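PDB 1Z08: Ras-related protein Rab-21 from Homo sapiens, which belongs to the Rab branch of the Ras family of small G proteins, which share a P-loop nucleotide-binding fold. Local coordinates for residues T89-F94 and R127-Q132; C113-G118 and L161-R166. The protein carries 1 engineered substitution. All coordinates share one frame; numbering follows the deposited sequence.

Contact 1: residues T89-F94 and R127-Q132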
loop_
_atom_site.group_PDB
_atom_site.type_symbol
_atom_site.label_atom_id
_atom_site.label_comp_id
_atom_site.label_asym_id
_atom_site.label_seq_id
_atom_site.Cartn_x
_atom_site.Cartn_y
_atom_site.Cartn_z
ATOM N N THR A 89 0.533 -8.141 12.991
ATOM C CA THR A 89 1.067 -9.101 13.960
ATOM C C THR A 89 2.579 -8.955 14.143
ATOM O O THR A 89 3.180 -9.640 14.976
ATOM C CB THR A 89 0.758 -10.572 13.549
ATOM O OG1 THR A 89 1.592 -10.953 12.443
ATOM C CG2 THR A 89 -0.708 -10.741 13.173
ATOM N N ASP A 90 3.193 -8.066 13.365
ATOM C CA ASP A 90 4.644 -7.915 13.367
ATOM C C ASP A 90 5.049 -6.463 13.616
ATOM O O ASP A 90 4.946 -5.617 12.721
ATOM C CB ASP A 90 5.227 -8.429 12.043
ATOM C CG ASP A 90 6.738 -8.579 12.086
ATOM O OD1 ASP A 90 7.444 -7.559 11.993
ATOM O OD2 ASP A 90 7.223 -9.725 12.204
ATOM N N GLU A 91 5.516 -6.183 14.832
ATOM C CA GLU A 91 5.915 -4.823 15.215
ATOM C C GLU A 91 7.074 -4.280 14.374
ATOM O O GLU A 91 7.065 -3.109 13.988
ATOM C CB GLU A 91 6.241 -4.748 16.715
ATOM C CG GLU A 91 6.900 -3.440 17.175
ATOM C CD GLU A 91 5.975 -2.221 17.146
ATOM O OE1 GLU A 91 4.808 -2.329 16.711
ATOM O OE2 GLU A 91 6.433 -1.139 17.567
ATOM N N ASP A 92 8.057 -5.132 14.089
ATOM C CA ASP A 92 9.210 -4.754 13.264
ATOM C C ASP A 92 8.789 -4.222 11.895
ATOM O O ASP A 92 9.368 -3.251 11.389
ATOM C CB ASP A 92 10.162 -5.941 13.088
ATOM C CG ASP A 92 10.920 -6.284 14.358
ATOM O OD1 ASP A 92 10.832 -5.522 15.347
ATOM O OD2 ASP A 92 11.615 -7.325 14.360
ATOM N N SER A 93 7.774 -4.856 11.308
ATOM C CA SER A 93 7.282 -4.474 9.989
ATOM C C SER A 93 6.661 -3.076 9.999
ATOM O O SER A 93 6.772 -2.343 9.014
ATOM C CB SER A 93 6.294 -5.510 9.440
ATOM O OG SER A 93 5.021 -5.408 10.052
ATOM N N PHE A 94 6.017 -2.709 11.108
ATOM C CA PHE A 94 5.474 -1.356 11.241
ATOM C C PHE A 94 6.570 -0.305 11.383
ATOM O O PHE A 94 6.544 0.718 10.702
ATOM C CB PHE A 94 4.492 -1.225 12.409
ATOM C CG PHE A 94 4.169 0.208 12.750
ATOM C CD1 PHE A 94 3.430 0.996 11.868
ATOM C CD2 PHE A 94 4.639 0.780 13.928
ATOM C CE1 PHE A 94 3.154 2.328 12.163
ATOM C CE2 PHE A 94 4.362 2.114 14.235
ATOM C CZ PHE A 94 3.621 2.887 13.353
ATOM N N ARG A 127 -2.659 -9.452 16.998
ATOM C CA ARG A 127 -2.163 -8.086 16.796
ATOM C C ARG A 127 -1.041 -7.737 17.773
ATOM O O ARG A 127 -1.150 -7.999 18.975
ATOM C CB ARG A 127 -3.305 -7.070 16.919
ATOM C CG ARG A 127 -2.840 -5.617 16.962
ATOM C CD ARG A 127 -4.002 -4.636 17.001
ATOM N NE ARG A 127 -4.690 -4.517 15.714
ATOM C CZ ARG A 127 -4.239 -3.831 14.664
ATOM N NH1 ARG A 127 -3.075 -3.190 14.711
ATOM N NH2 ARG A 127 -4.964 -3.786 13.554
ATOM N N HIS A 128 0.032 -7.153 17.246
ATOM C CA HIS A 128 1.130 -6.652 18.072
ATOM C C HIS A 128 1.469 -5.190 17.787
ATOM O O HIS A 128 2.245 -4.574 18.521
ATOM C CB HIS A 128 2.373 -7.529 17.916
ATOM C CG HIS A 128 2.212 -8.897 18.495
ATOM N ND1 HIS A 128 2.035 -9.116 19.843
ATOM C CD2 HIS A 128 2.187 -10.117 17.909
ATOM C CE1 HIS A 128 1.912 -10.412 20.064
ATOM N NE2 HIS A 128 2.001 -11.041 18.907
ATOM N N VAL A 129 0.889 -4.643 16.723
ATOM C CA VAL A 129 1.063 -3.226 16.401
ATOM C C VAL A 129 -0.071 -2.409 17.016
ATOM O O VAL A 129 -1.230 -2.806 16.947
ATOM C CB VAL A 129 1.119 -2.987 14.871
ATOM C CG1 VAL A 129 1.252 -1.496 14.554
ATOM C CG2 VAL A 129 2.274 -3.761 14.257
ATOM N N SER A 130 0.280 -1.273 17.618
ATOM C CA SER A 130 -0.697 -0.345 18.179
ATOM C C SER A 130 -1.427 0.405 17.061
ATOM O O SER A 130 -0.796 1.129 16.288
ATOM C CB SER A 130 0.008 0.652 19.111
ATOM O OG SER A 130 -0.805 1.784 19.377
ATOM N N ILE A 131 -2.745 0.229 16.975
ATOM C CA ILE A 131 -3.562 0.976 16.008
ATOM C C ILE A 131 -3.393 2.477 16.238
ATOM O O ILE A 131 -3.214 3.245 15.290
ATOM C CB ILE A 131 -5.065 0.609 16.088
ATOM C CG1 ILE A 131 -5.293 -0.840 15.643
ATOM C CG2 ILE A 131 -5.915 1.567 15.229
ATOM C CD1 ILE A 131 -6.730 -1.314 15.752
ATOM N N GLN A 132 -3.432 2.880 17.505
ATOM C CA GLN A 132 -3.334 4.291 17.858
ATOM C C GLN A 132 -1.994 4.902 17.456
ATOM O O GLN A 132 -1.960 6.015 16.927
ATOM C CB GLN A 132 -3.635 4.501 19.346
ATOM C CG GLN A 132 -5.069 4.104 19.730
ATOM C CD GLN A 132 -6.120 4.869 18.947
ATOM O OE1 GLN A 132 -6.309 6.068 19.146
ATOM N NE2 GLN A 132 -6.813 4.175 18.050
HETATM O O HOH W 1 3.000 -0.626 17.662
HETATM O O HOH W 2 3.519 -2.326 19.720
#
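The carbonyl oxygen of Asp90 is gripped by three donors of its own helix start: Ser93 OG, 2.7 Å from Asp90 O and on a lone pair in the carbonyl plane, and, weakly, the amides of Ser93 and Phe94. The N-cap bond uses the same residue pair, Ser93 N donating to the anti lone pair of Asp90 OD1 at 2.8 Å. Across the contact, Val129 CG2 rests against Asp90 O, while its CG1, anti to the backbone N, meets Phe94 CG obliquely at 3.8 Å. Glu91 bends at chi2 (70°) and crosses Val129 at about a right angle. Glu91 OE1 accepts a hydrogen bond from a water 2.7 Å away, and this water accepts from Ser130 N; a second water joins His128 O to the same carboxylate oxygen, the latter bond weak. Glu91 OE2 is held by Gln95. Thr89 O lies at the edge of the His128 ring, near its plane, 3.1 Å from CD2. Arg127 NH1 reaches back to Val129 O at 2.9 Å, with Glu124 in a salt bridge with its NE. Ser130 is the N-cap of helix 131-140, its OG bonded to Glu133 N. Two side-chain-capped helix starts thus meet through the loops that lead into them from strands 81-87 and 113-119, at the nucleotide-binding end of the Ras-like fold, with the Thr89 side chain about 7 Å from the bound GNP.

Contact 2: residues C113-G118 and L161-R166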
loop_
_atom_site.group_PDB
_atom_site.type_symbol
_atom_site.label_atom_id
_atom_site.label_comp_id
_atom_site.label_asym_id
_atom_site.label_seq_id
_atom_site.Cartn_x
_atom_site.Cartn_y
_atom_site.Cartn_z
ATOM N N CYS A 113 1.015 10.908 -2.696
ATOM C CA CYS A 113 -0.016 10.490 -1.758
ATOM C C CYS A 113 0.438 9.219 -1.052
ATOM O O CYS A 113 0.613 8.174 -1.682
ATOM C CB CYS A 113 -1.347 10.259 -2.478
ATOM S SG CYS A 113 -2.126 11.759 -3.130
ATOM N N LEU A 114 0.640 9.320 0.257
ATOM C CA LEU A 114 1.129 8.194 1.046
ATOM C C LEU A 114 -0.006 7.449 1.737
ATOM O O LEU A 114 -0.934 8.065 2.265
ATOM C CB LEU A 114 2.154 8.662 2.087
ATOM C CG LEU A 114 3.487 9.270 1.631
ATOM C CD1 LEU A 114 4.384 9.490 2.843
ATOM C CD2 LEU A 114 4.191 8.396 0.606
ATOM N N CYS A 115 0.076 6.120 1.706
ATOM C CA CYS A 115 -0.830 5.247 2.446
ATOM C C CYS A 115 -0.012 4.380 3.392
ATOM O O CYS A 115 0.966 3.755 2.980
ATOM C CB CYS A 115 -1.623 4.341 1.500
ATOM S SG CYS A 115 -2.578 5.196 0.244
ATOM N N ILE A 116 -0.407 4.357 4.662
ATOM C CA ILE A 116 0.170 3.427 5.628
ATOM C C ILE A 116 -0.890 2.364 5.906
ATOM O O ILE A 116 -1.985 2.670 6.379
ATOM C CB ILE A 116 0.664 4.140 6.913
ATOM C CG1 ILE A 116 1.707 5.204 6.537
ATOM C CG2 ILE A 116 1.252 3.130 7.899
ATOM C CD1 ILE A 116 2.197 6.048 7.683
ATOM N N VAL A 117 -0.562 1.121 5.570
ATOM C CA VAL A 117 -1.559 0.056 5.515
ATOM C C VAL A 117 -1.238 -1.092 6.470
ATOM O O VAL A 117 -0.229 -1.785 6.316
ATOM C CB VAL A 117 -1.748 -0.468 4.066
ATOM C CG1 VAL A 117 -2.823 -1.552 4.011
ATOM C CG2 VAL A 117 -2.115 0.679 3.122
ATOM N N GLY A 118 -2.111 -1.266 7.461
ATOM C CA GLY A 118 -2.029 -2.378 8.398
ATOM C C GLY A 118 -2.778 -3.565 7.838
ATOM O O GLY A 118 -4.009 -3.624 7.909
ATOM N N LEU A 161 -9.518 2.864 -4.102
ATOM C CA LEU A 161 -10.487 3.903 -4.457
ATOM C C LEU A 161 -10.135 5.233 -3.796
ATOM O O LEU A 161 -10.127 6.273 -4.455
ATOM C CB LEU A 161 -11.921 3.481 -4.091
ATOM C CG LEU A 161 -13.050 4.503 -4.312
ATOM C CD1 LEU A 161 -13.245 4.810 -5.791
ATOM C CD2 LEU A 161 -14.359 4.023 -3.694
ATOM N N ASP A 162 -9.831 5.190 -2.499
ATOM C CA ASP A 162 -9.480 6.394 -1.752
ATOM C C ASP A 162 -8.164 6.997 -2.236
ATOM O O ASP A 162 -8.052 8.215 -2.365
ATOM C CB ASP A 162 -9.417 6.118 -0.246
ATOM C CG ASP A 162 -9.498 7.391 0.581
ATOM O OD1 ASP A 162 -8.565 7.655 1.368
ATOM O OD2 ASP A 162 -10.493 8.133 0.432
ATOM N N LEU A 163 -7.179 6.143 -2.513
ATOM C CA LEU A 163 -5.888 6.604 -3.028
ATOM C C LEU A 163 -6.061 7.335 -4.358
ATOM O O LEU A 163 -5.468 8.392 -4.567
ATOM C CB LEU A 163 -4.884 5.444 -3.147
ATOM C CG LEU A 163 -3.469 5.703 -3.694
ATOM C CD1 LEU A 163 -2.716 6.788 -2.942
ATOM C CD2 LEU A 163 -2.667 4.420 -3.683
ATOM N N CYS A 164 -6.892 6.773 -5.233
ATOM C CA CYS A 164 -7.215 7.383 -6.525
ATOM C C CYS A 164 -7.885 8.748 -6.367
ATOM O O CYS A 164 -7.536 9.696 -7.073
ATOM C CB CYS A 164 -8.100 6.450 -7.353
ATOM S SG CYS A 164 -7.234 5.030 -8.047
ATOM N N LYS A 165 -8.840 8.840 -5.440
ATOM C CA LYS A 165 -9.524 10.101 -5.142
ATOM C C LYS A 165 -8.537 11.166 -4.680
ATOM O O LYS A 165 -8.609 12.314 -5.114
ATOM C CB LYS A 165 -10.591 9.903 -4.064
ATOM C CG LYS A 165 -11.836 9.175 -4.519
ATOM C CD LYS A 165 -12.828 9.097 -3.367
ATOM C CE LYS A 165 -13.976 8.157 -3.672
ATOM N NZ LYS A 165 -14.855 8.007 -2.479
ATOM N N ARG A 166 -7.622 10.774 -3.798
ATOM C CA ARG A 166 -6.611 11.684 -3.268
ATOM C C ARG A 166 -5.595 12.108 -4.334
ATOM O O ARG A 166 -5.127 13.249 -4.326
ATOM C CB ARG A 166 -5.897 11.057 -2.071
ATOM C CG ARG A 166 -6.768 10.848 -0.833
ATOM C CD ARG A 166 -6.092 9.910 0.166
ATOM N NE ARG A 166 -4.796 10.429 0.608
ATOM C CZ ARG A 166 -3.775 9.679 1.017
ATOM N NH1 ARG A 166 -3.875 8.355 1.037
ATOM N NH2 ARG A 166 -2.642 10.257 1.391
#
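Arg166 presents its guanidinium end-on to one backbone atom: Arg166 NH2 donates to Leu114 O at 2.9 Å and Arg166 NH1 to the same Leu114 O at 3.2 Å. That oxygen lies almost in the guanidinium plane, but both nitrogens stand above the carbonyl plane, NH1 by as much as 53°, so neither follows a lone pair. Cys113 CB lies over one face of the guanidinium, offset toward its rim, and Cys115 SG sits at the edge, 3.5 Å from Arg166 NH1. A bend at chi3 (59°) in the otherwise extended arginine chain turns the group onto the strand. Beside it, Leu163, with CG anti to its backbone N, drives CD1 between the two cysteines, 3.6 Å from Cys115 SG and 3.8 Å from Cys113 CB. Tyr146 OH positions the charged group from the second shell, hydrogen-bonded to both Arg166 NH1 and Asp162 OD1. Helix 161-166 runs nearly antiparallel to the strand segment (158°), with axes 9.1 Å apart. Leu163 also reaches Ile83 of strand 81-87, and Arg166 touches Lys144 of strand 144-148, so the helix spans the strands flanking 113-119, while Leu114 points away from it and packs on helix 91-108.

Overall arrangement
From the N terminus, the chain passes the P-loop region and strand 81-87 before entering 89-94, the first half of contact 1; helix 91-108 carries it to strand 113-119, the first half of contact 2. Contact 1 closes over the 32 residues up to 127-132, contact 2 over the 42 residues up to 161-166. Their segments alternate, so the closures cross rather than nest. Contact 1 joins the starts of helices 91-108 and 131-140 beside the sheet's nucleotide end, whereas contact 2 seats helix 156-168 on the sheet toward its 144-148 edge. Their centres are about 19 Å apart and their nearest atoms about 5 Å, with no touch; strand 113-119 lies between the helices of contact 1 in sequence.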